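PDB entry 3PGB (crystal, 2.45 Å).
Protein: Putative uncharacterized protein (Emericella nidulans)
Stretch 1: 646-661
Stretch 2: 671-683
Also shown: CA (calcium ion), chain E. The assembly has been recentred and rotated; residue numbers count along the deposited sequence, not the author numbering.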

ATOM      1  N   VAL A 646      -5.664  15.993  -5.088  1.00 15.66           N
ATOM      2  CA  VAL A 646      -5.777  16.730  -3.831  1.00 15.37           C
ATOM      3  C   VAL A 646      -6.246  18.136  -4.149  1.00 15.12           C
ATOM      4  O   VAL A 646      -5.692  18.797  -5.013  1.00 14.92           O
ATOM      5  CB  VAL A 646      -4.425  16.763  -3.074  1.00 15.42           C
ATOM      6  CG1 VAL A 646      -4.448  17.775  -1.935  1.00 14.99           C
ATOM      7  CG2 VAL A 646      -4.078  15.372  -2.554  1.00 15.22           C
ATOM      8  N   GLN A 647      -7.286  18.568  -3.451  1.00 15.11           N
ATOM      9  CA  GLN A 647      -7.938  19.833  -3.726  1.00 15.25           C
ATOM     10  C   GLN A 647      -8.302  20.485  -2.396  1.00 15.51           C
ATOM     11  O   GLN A 647      -8.920  19.860  -1.538  1.00 15.64           O
ATOM     12  CB  GLN A 647      -9.173  19.602  -4.614  1.00 15.05           C
ATOM     13  CG  GLN A 647      -8.817  19.042  -5.997  1.00 14.44           C
ATOM     14  CD  GLN A 647     -10.020  18.679  -6.840  1.00 14.44           C
ATOM     15  OE1 GLN A 647     -10.460  19.468  -7.671  1.00 14.38           O
ATOM     16  NE2 GLN A 647     -10.552  17.474  -6.643  1.00 13.61           N
ATOM     17  N   VAL A 648      -7.889  21.731  -2.215  1.00 15.79           N
ATOM     18  CA  VAL A 648      -8.096  22.419  -0.954  1.00 16.11           C
ATOM     19  C   VAL A 648      -8.943  23.667  -1.173  1.00 16.43           C
ATOM     20  O   VAL A 648      -8.665  24.465  -2.070  1.00 16.46           O
ATOM     21  CB  VAL A 648      -6.758  22.793  -0.292  1.00 16.02           C
ATOM     22  CG1 VAL A 648      -6.998  23.316   1.101  1.00 15.33           C
ATOM     23  CG2 VAL A 648      -5.831  21.579  -0.253  1.00 16.00           C
ATOM     24  N   THR A 649      -9.987  23.804  -0.361  1.00 16.67           N
ATOM     25  CA  THR A 649     -10.875  24.961  -0.401  1.00 16.97           C
ATOM     26  C   THR A 649     -11.099  25.467   1.007  1.00 17.47           C
ATOM     27  O   THR A 649     -10.905  24.734   1.985  1.00 17.08           O
ATOM     28  CB  THR A 649     -12.261  24.614  -0.974  1.00 16.88           C
ATOM     29  OG1 THR A 649     -12.927  23.700  -0.093  1.00 16.85           O
ATOM     30  CG2 THR A 649     -12.146  24.004  -2.363  1.00 16.62           C
ATOM     31  N   ARG A 650     -11.531  26.717   1.105  1.00 18.10           N
ATOM     32  CA  ARG A 650     -11.860  27.293   2.396  1.00 18.75           C
ATOM     33  C   ARG A 650     -13.199  26.742   2.847  1.00 18.63           C
ATOM     34  O   ARG A 650     -14.119  26.595   2.035  1.00 18.64           O
ATOM     35  CB  ARG A 650     -11.912  28.813   2.331  1.00 18.93           C
ATOM     36  CG  ARG A 650     -12.151  29.424   3.683  1.00 21.13           C
ATOM     37  CD  ARG A 650     -11.914  30.898   3.683  1.00 24.17           C
ATOM     38  NE  ARG A 650     -11.956  31.426   5.038  1.00 26.54           N
ATOM     39  CZ  ARG A 650     -11.897  32.720   5.340  1.00 29.01           C
ATOM     40  NH1 ARG A 650     -11.791  33.639   4.375  1.00 29.39           N
ATOM     41  NH2 ARG A 650     -11.937  33.100   6.619  1.00 29.56           N
ATOM     42  N   GLN A 651     -13.300  26.438   4.138  1.00 18.59           N
ATOM     43  CA  GLN A 651     -14.513  25.851   4.696  1.00 18.69           C
ATOM     44  C   GLN A 651     -15.665  26.859   4.674  1.00 18.55           C
ATOM     45  O   GLN A 651     -15.489  28.037   4.990  1.00 18.61           O
ATOM     46  CB  GLN A 651     -14.270  25.362   6.133  1.00 18.90           C
ATOM     47  CG  GLN A 651     -15.328  24.380   6.676  1.00 19.09           C
ATOM     48  CD  GLN A 651     -16.614  25.048   7.162  1.00 19.50           C
ATOM     49  OE1 GLN A 651     -16.630  26.230   7.513  1.00 19.07           O
ATOM     50  NE2 GLN A 651     -17.701  24.282   7.181  1.00 19.10           N
ATOM     51  N   HIS A 652     -16.835  26.374   4.282  1.00 18.31           N
ATOM     52  CA  HIS A 652     -18.068  27.122   4.400  1.00 18.14           C
ATOM     53  C   HIS A 652     -19.160  26.152   4.782  1.00 18.14           C
ATOM     54  O   HIS A 652     -19.130  24.989   4.388  1.00 18.03           O
ATOM     55  CB  HIS A 652     -18.422  27.799   3.080  1.00 18.17           C
ATOM     56  CG  HIS A 652     -17.443  28.846   2.661  1.00 18.10           C
ATOM     57  ND1 HIS A 652     -17.159  29.950   3.439  1.00 18.03           N
ATOM     58  CD2 HIS A 652     -16.677  28.958   1.553  1.00 18.01           C
ATOM     59  CE1 HIS A 652     -16.260  30.695   2.823  1.00 18.68           C
ATOM     60  NE2 HIS A 652     -15.950  30.115   1.676  1.00 18.26           N
ATOM     61  N   ASP A 653     -20.133  26.629   5.546  1.00 18.15           N
ATOM     62  CA  ASP A 653     -21.274  25.799   5.895  1.00 18.23           C
ATOM     63  C   ASP A 653     -22.194  25.609   4.695  1.00 17.77           C
ATOM     64  O   ASP A 653     -22.939  24.639   4.645  1.00 17.93           O
ATOM     65  CB  ASP A 653     -22.008  26.372   7.108  1.00 18.41           C
ATOM     66  CG  ASP A 653     -21.174  26.279   8.372  1.00 19.49           C
ATOM     67  OD1 ASP A 653     -20.397  25.309   8.493  1.00 21.82           O
ATOM     68  OD2 ASP A 653     -21.282  27.163   9.244  1.00 20.94           O
ATOM     69  N   PHE A 654     -22.113  26.520   3.727  1.00 17.29           N
ATOM     70  CA  PHE A 654     -22.843  26.382   2.463  1.00 16.94           C
ATOM     71  C   PHE A 654     -22.109  25.523   1.408  1.00 16.76           C
ATOM     72  O   PHE A 654     -22.561  25.429   0.262  1.00 16.47           O
ATOM     73  CB  PHE A 654     -23.226  27.761   1.890  1.00 16.98           C
ATOM     74  CG  PHE A 654     -22.081  28.733   1.777  1.00 16.58           C
ATOM     75  CD1 PHE A 654     -21.253  28.723   0.668  1.00 16.30           C
ATOM     76  CD2 PHE A 654     -21.862  29.687   2.768  1.00 17.08           C
ATOM     77  CE1 PHE A 654     -20.205  29.625   0.558  1.00 17.70           C
ATOM     78  CE2 PHE A 654     -20.812  30.594   2.674  1.00 17.25           C
ATOM     79  CZ  PHE A 654     -19.983  30.570   1.563  1.00 17.46           C
ATOM     80  N   GLU A 655     -20.994  24.899   1.796  1.00 16.46           N
ATOM     81  CA  GLU A 655     -20.327  23.897   0.959  1.00 16.36           C
ATOM     82  C   GLU A 655     -20.022  22.653   1.793  1.00 16.25           C
ATOM     83  O   GLU A 655     -18.855  22.323   2.016  1.00 16.39           O
ATOM     84  CB  GLU A 655     -19.023  24.460   0.366  1.00 16.49           C
ATOM     85  CG  GLU A 655     -19.208  25.571  -0.667  1.00 16.40           C
ATOM     86  CD  GLU A 655     -17.916  26.319  -1.003  1.00 16.81           C
ATOM     87  OE1 GLU A 655     -16.851  26.023  -0.401  1.00 16.03           O
ATOM     88  OE2 GLU A 655     -17.977  27.218  -1.876  1.00 15.86           O
ATOM     89  N   PRO A 656     -21.068  21.958   2.272  1.00 16.05           N
ATOM     90  CA  PRO A 656     -20.840  20.778   3.119  1.00 15.84           C
ATOM     91  C   PRO A 656     -20.337  19.563   2.343  1.00 15.83           C
ATOM     92  O   PRO A 656     -19.551  18.773   2.876  1.00 16.01           O
ATOM     93  CB  PRO A 656     -22.228  20.501   3.702  1.00 15.82           C
ATOM     94  CG  PRO A 656     -23.171  21.052   2.684  1.00 15.74           C
ATOM     95  CD  PRO A 656     -22.504  22.263   2.133  1.00 15.89           C
ATOM     96  N   THR A 657     -20.787  19.431   1.096  1.00 15.71           N
ATOM     97  CA  THR A 657     -20.506  18.268   0.259  1.00 15.55           C
ATOM     98  C   THR A 657     -19.921  18.694  -1.082  1.00 15.18           C
ATOM     99  O   THR A 657     -20.275  19.742  -1.607  1.00 15.44           O
ATOM    100  CB  THR A 657     -21.806  17.463  -0.030  1.00 15.77           C
ATOM    101  OG1 THR A 657     -22.698  18.249  -0.838  1.00 16.21           O
ATOM    102  CG2 THR A 657     -22.518  17.083   1.258  1.00 15.69           C
ATOM    103  N   SER A 658     -19.044  17.872  -1.648  1.00 14.77           N
ATOM    104  CA  SER A 658     -18.495  18.130  -2.976  1.00 14.36           C
ATOM    105  C   SER A 658     -19.439  17.691  -4.099  1.00 14.36           C
ATOM    106  O   SER A 658     -19.198  18.014  -5.264  1.00 14.42           O
ATOM    107  CB  SER A 658     -17.157  17.416  -3.150  1.00 14.46           C
ATOM    108  OG  SER A 658     -17.280  16.022  -2.942  1.00 14.03           O
ATOM    109  N   ALA A 659     -20.496  16.951  -3.759  1.00 14.09           N
ATOM    110  CA  ALA A 659     -21.443  16.465  -4.758  1.00 13.85           C
ATOM    111  C   ALA A 659     -22.899  16.573  -4.305  1.00 13.85           C
ATOM    112  O   ALA A 659     -23.197  17.020  -3.196  1.00 13.44           O
ATOM    113  CB  ALA A 659     -21.121  15.033  -5.120  1.00 13.67           C
ATOM    114  N   HIS A 660     -23.790  16.178  -5.211  1.00 14.00           N
ATOM    115  CA  HIS A 660     -25.207  16.029  -4.948  1.00 13.97           C
ATOM    116  C   HIS A 660     -25.672  14.811  -5.731  1.00 14.32           C
ATOM    117  O   HIS A 660     -25.210  14.596  -6.857  1.00 14.08           O
ATOM    118  CB  HIS A 660     -25.955  17.264  -5.420  1.00 14.13           C
ATOM    119  CG  HIS A 660     -27.397  17.289  -5.029  1.00 14.08           C
ATOM    120  ND1 HIS A 660     -28.353  16.526  -5.664  1.00 14.39           N
ATOM    121  CD2 HIS A 660     -28.050  18.000  -4.081  1.00 13.68           C
ATOM    122  CE1 HIS A 660     -29.533  16.759  -5.116  1.00 14.81           C
ATOM    123  NE2 HIS A 660     -29.375  17.649  -4.152  1.00 14.82           N
ATOM    124  N   PRO A 661     -26.581  14.000  -5.148  1.00 14.78           N
ATOM    125  CA  PRO A 661     -27.018  12.762  -5.798  1.00 14.87           C
ATOM    126  C   PRO A 661     -27.586  12.931  -7.202  1.00 15.13           C
ATOM    127  O   PRO A 661     -27.408  12.043  -8.037  1.00 15.54           O
ATOM    128  CB  PRO A 661     -28.117  12.245  -4.866  1.00 14.83           C
ATOM    129  CG  PRO A 661     -27.802  12.811  -3.566  1.00 14.73           C
ATOM    130  CD  PRO A 661     -27.207  14.154  -3.820  1.00 14.81           C
ATOM    131  N   PRO A 671     -26.812  20.611  -9.179  1.00 17.65           N
ATOM    132  CA  PRO A 671     -26.972  21.231  -7.869  1.00 17.63           C
ATOM    133  C   PRO A 671     -25.651  21.665  -7.241  1.00 17.61           C
ATOM    134  O   PRO A 671     -25.515  22.824  -6.835  1.00 17.66           O
ATOM    135  CB  PRO A 671     -27.646  20.133  -7.047  1.00 17.65           C
ATOM    136  CG  PRO A 671     -28.497  19.429  -8.029  1.00 17.61           C
ATOM    137  CD  PRO A 671     -27.724  19.461  -9.337  1.00 17.70           C
ATOM    138  N   VAL A 672     -24.687  20.751  -7.177  1.00 17.64           N
ATOM    139  CA  VAL A 672     -23.343  21.083  -6.704  1.00 17.59           C
ATOM    140  C   VAL A 672     -22.348  20.949  -7.854  1.00 17.82           C
ATOM    141  O   VAL A 672     -22.090  19.852  -8.353  1.00 18.20           O
ATOM    142  CB  VAL A 672     -22.900  20.205  -5.515  1.00 17.53           C
ATOM    143  CG1 VAL A 672     -21.533  20.653  -5.005  1.00 17.20           C
ATOM    144  CG2 VAL A 672     -23.924  20.273  -4.399  1.00 17.35           C
ATOM    145  N   ASP A 673     -21.821  22.091  -8.275  1.00 17.91           N
ATOM    146  CA  ASP A 673     -20.759  22.171  -9.247  1.00 17.98           C
ATOM    147  C   ASP A 673     -19.492  22.498  -8.457  1.00 18.27           C
ATOM    148  O   ASP A 673     -19.257  23.651  -8.068  1.00 18.16           O
ATOM    149  CB  ASP A 673     -21.095  23.262 -10.263  1.00 18.13           C
ATOM    150  CG  ASP A 673     -20.038  23.425 -11.336  1.00 18.51           C
ATOM    151  OD1 ASP A 673     -18.844  23.193 -11.046  1.00 17.96           O
ATOM    152  OD2 ASP A 673     -20.414  23.820 -12.469  1.00 19.29           O
ATOM    153  N   PHE A 674     -18.690  21.463  -8.208  1.00 18.45           N
ATOM    154  CA  PHE A 674     -17.481  21.584  -7.389  1.00 18.37           C
ATOM    155  C   PHE A 674     -16.543  22.694  -7.887  1.00 18.32           C
ATOM    156  O   PHE A 674     -15.914  23.369  -7.073  1.00 18.58           O
ATOM    157  CB  PHE A 674     -16.747  20.235  -7.312  1.00 18.31           C
ATOM    158  CG  PHE A 674     -15.626  20.204  -6.308  1.00 18.41           C
ATOM    159  CD1 PHE A 674     -15.897  20.226  -4.946  1.00 18.73           C
ATOM    160  CD2 PHE A 674     -14.301  20.149  -6.719  1.00 18.39           C
ATOM    161  CE1 PHE A 674     -14.868  20.200  -4.016  1.00 18.11           C
ATOM    162  CE2 PHE A 674     -13.268  20.118  -5.787  1.00 18.01           C
ATOM    163  CZ  PHE A 674     -13.553  20.146  -4.441  1.00 18.18           C
ATOM    164  N   SER A 675     -16.467  22.900  -9.203  1.00 18.10           N
ATOM    165  CA  SER A 675     -15.620  23.975  -9.772  1.00 18.16           C
ATOM    166  C   SER A 675     -15.825  25.340  -9.126  1.00 17.62           C
ATOM    167  O   SER A 675     -14.872  26.104  -8.977  1.00 17.48           O
ATOM    168  CB  SER A 675     -15.848  24.134 -11.278  1.00 18.08           C
ATOM    169  OG  SER A 675     -15.120  23.155 -11.985  1.00 19.55           O
ATOM    170  N   THR A 676     -17.071  25.628  -8.755  1.00 17.10           N
ATOM    171  CA  THR A 676     -17.465  26.943  -8.257  1.00 16.74           C
ATOM    172  C   THR A 676     -16.986  27.201  -6.826  1.00 16.70           C
ATOM    173  O   THR A 676     -17.087  28.317  -6.333  1.00 16.66           O
ATOM    174  CB  THR A 676     -19.009  27.124  -8.328  1.00 16.79           C
ATOM    175  OG1 THR A 676     -19.645  26.266  -7.375  1.00 16.47           O
ATOM    176  CG2 THR A 676     -19.538  26.794  -9.735  1.00 15.76           C
ATOM    177  N   PHE A 677     -16.459  26.170  -6.165  1.00 16.88           N
ATOM    178  CA  PHE A 677     -15.845  26.321  -4.838  1.00 16.86           C
ATOM    179  C   PHE A 677     -14.584  27.180  -4.902  1.00 16.93           C
ATOM    180  O   PHE A 677     -14.175  27.752  -3.892  1.00 16.71           O
ATOM    181  CB  PHE A 677     -15.454  24.956  -4.248  1.00 16.72           C
ATOM    182  CG  PHE A 677     -16.608  24.136  -3.719  1.00 16.47           C
ATOM    183  CD1 PHE A 677     -17.916  24.303  -4.189  1.00 16.46           C
ATOM    184  CD2 PHE A 677     -16.363  23.149  -2.763  1.00 15.91           C
ATOM    185  CE1 PHE A 677     -18.955  23.516  -3.695  1.00 15.98           C
ATOM    186  CE2 PHE A 677     -17.390  22.361  -2.267  1.00 16.05           C
ATOM    187  CZ  PHE A 677     -18.694  22.545  -2.735  1.00 16.61           C
ATOM    188  N   PHE A 678     -13.966  27.245  -6.083  1.00 17.13           N
ATOM    189  CA  PHE A 678     -12.674  27.913  -6.261  1.00 17.36           C
ATOM    190  C   PHE A 678     -12.853  29.331  -6.802  1.00 17.65           C
ATOM    191  O   PHE A 678     -12.981  29.547  -8.015  1.00 17.45           O
ATOM    192  CB  PHE A 678     -11.770  27.060  -7.156  1.00 17.35           C
ATOM    193  CG  PHE A 678     -11.544  25.682  -6.612  1.00 17.36           C
ATOM    194  CD1 PHE A 678     -10.459  25.416  -5.780  1.00 17.27           C
ATOM    195  CD2 PHE A 678     -12.456  24.669  -6.867  1.00 16.65           C
ATOM    196  CE1 PHE A 678     -10.273  24.148  -5.241  1.00 17.11           C
ATOM    197  CE2 PHE A 678     -12.278  23.407  -6.335  1.00 17.00           C
ATOM    198  CZ  PHE A 678     -11.182  23.141  -5.519  1.00 16.74           C
ATOM    199  N   ASN A 679     -12.874  30.280  -5.865  1.00 17.85           N
ATOM    200  CA  ASN A 679     -13.074  31.700  -6.142  1.00 17.85           C
ATOM    201  C   ASN A 679     -12.034  32.536  -5.399  1.00 17.83           C
ATOM    202  O   ASN A 679     -12.361  33.527  -4.743  1.00 17.59           O
ATOM    203  CB  ASN A 679     -14.502  32.130  -5.753  1.00 18.00           C
ATOM    204  CG  ASN A 679     -14.807  31.900  -4.281  1.00 17.78           C
ATOM    205  OD1 ASN A 679     -14.200  31.039  -3.640  1.00 17.94           O
ATOM    206  ND2 ASN A 679     -15.750  32.666  -3.740  1.00 16.71           N
ATOM    207  N   GLY A 680     -10.778  32.103  -5.490  1.00 18.06           N
ATOM    208  CA  GLY A 680      -9.629  32.898  -5.041  1.00 18.14           C
ATOM    209  C   GLY A 680      -9.531  33.251  -3.565  1.00 18.12           C
ATOM    210  O   GLY A 680      -8.807  34.178  -3.208  1.00 18.32           O
ATOM    211  N   GLU A 681     -10.236  32.517  -2.708  1.00 18.06           N
ATOM    212  CA  GLU A 681     -10.189  32.765  -1.271  1.00 18.31           C
ATOM    213  C   GLU A 681      -8.849  32.349  -0.677  1.00 18.45           C
ATOM    214  O   GLU A 681      -8.204  31.412  -1.161  1.00 18.55           O
ATOM    215  CB  GLU A 681     -11.309  32.020  -0.547  1.00 18.55           C
ATOM    216  CG  GLU A 681     -12.702  32.505  -0.875  1.00 19.19           C
ATOM    217  CD  GLU A 681     -13.754  31.852  -0.007  1.00 20.34           C
ATOM    218  OE1 GLU A 681     -14.135  30.696  -0.300  1.00 21.00           O
ATOM    219  OE2 GLU A 681     -14.207  32.496   0.963  1.00 21.52           O
ATOM    220  N   SER A 682      -8.444  33.040   0.385  1.00 18.52           N
ATOM    221  CA  SER A 682      -7.160  32.792   1.024  1.00 18.69           C
ATOM    222  C   SER A 682      -7.198  31.504   1.835  1.00 18.82           C
ATOM    223  O   SER A 682      -8.173  31.218   2.537  1.00 18.89           O
ATOM    224  CB  SER A 682      -6.772  33.961   1.930  1.00 18.77           C
ATOM    225  OG  SER A 682      -5.547  33.711   2.602  1.00 19.50           O
ATOM    226  N   LEU A 683      -6.125  30.728   1.726  1.00 19.01           N
ATOM    227  CA  LEU A 683      -5.958  29.510   2.508  1.00 19.03           C
ATOM    228  C   LEU A 683      -4.754  29.657   3.441  1.00 19.10           C
ATOM    229  O   LEU A 683      -4.204  28.662   3.915  1.00 19.18           O
ATOM    230  CB  LEU A 683      -5.791  28.297   1.579  1.00 19.03           C
ATOM    231  CG  LEU A 683      -6.927  28.032   0.580  1.00 18.68           C
ATOM    232  CD1 LEU A 683      -6.532  26.937  -0.392  1.00 17.80           C
ATOM    233  CD2 LEU A 683      -8.233  27.676   1.291  1.00 18.09           C
TER
HETATM  234 CA    CA E 902     -14.012  29.241  -2.142  1.00 16.39          CA
HETATM  235  O   HOH W   1     -14.670  27.461  -0.619  1.00 10.68           O
HETATM  236  O   HOH W   2     -16.373  29.400  -2.231  1.00  7.09           O

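The two stretches meet in a largely apolar, side-chain-mediated contact, tied by a direct hydrogen bond from His652 to Glu681, beside a bound calcium ion. No backbone hydrogen bonds join them, although together they bury 937 Å². Stretch 1 begins as a strand, 646-650, and continues as loop through a type I turn from His652 to Glu655; stretch 2 is loop around a short 3-10 segment, 674-677. The closest pair of CA atoms belongs to Ala659 and Val672, 5.4 Å apart.

Phe677 is the most extensively covered residue. Glu655 lays its aliphatic portion over the ring face, with CG 3.7 Å from the ring centroid in a CH-pi contact, while Thr657 O approaches the ring edge, 3.4 Å from Phe677 CZ, where the aromatic hydrogens carry partial positive charge. Phe678 receives the methyl of Thr649 over one face (CG2 to CZ, 3.4 Å). Leu683 reaches the strand with its side-chain end, bringing CD1 to 3.9 Å from Val648 CG1 and CD2 to 3.4 Å from Arg650 N. Farther along, Val672 packs its methyls against the 657-660 backbone and His660 CB, and Pro671 CB sits over the His660 ring, 3.8 Å from its centroid.

The polar link is His652 NE2 to Glu681 OE1, a nearly linear hydrogen bond of 2.7 Å in the plane of the imidazole. The same OE1 binds calcium at 2.4 Å, so one carboxylate oxygen serves both the histidine and the metal. Phe677 O also coordinates the ion, at 2.3 Å. Stretch 1 participates through water: water 1, a calcium ligand, donates to Arg650 O (2.8 Å) and Glu655 OE1 (2.6 Å), and water 2, also on the metal, donates to Glu655 OE2 (2.7 Å). Glu655 thus combines ring packing with second-shell support of the calcium site.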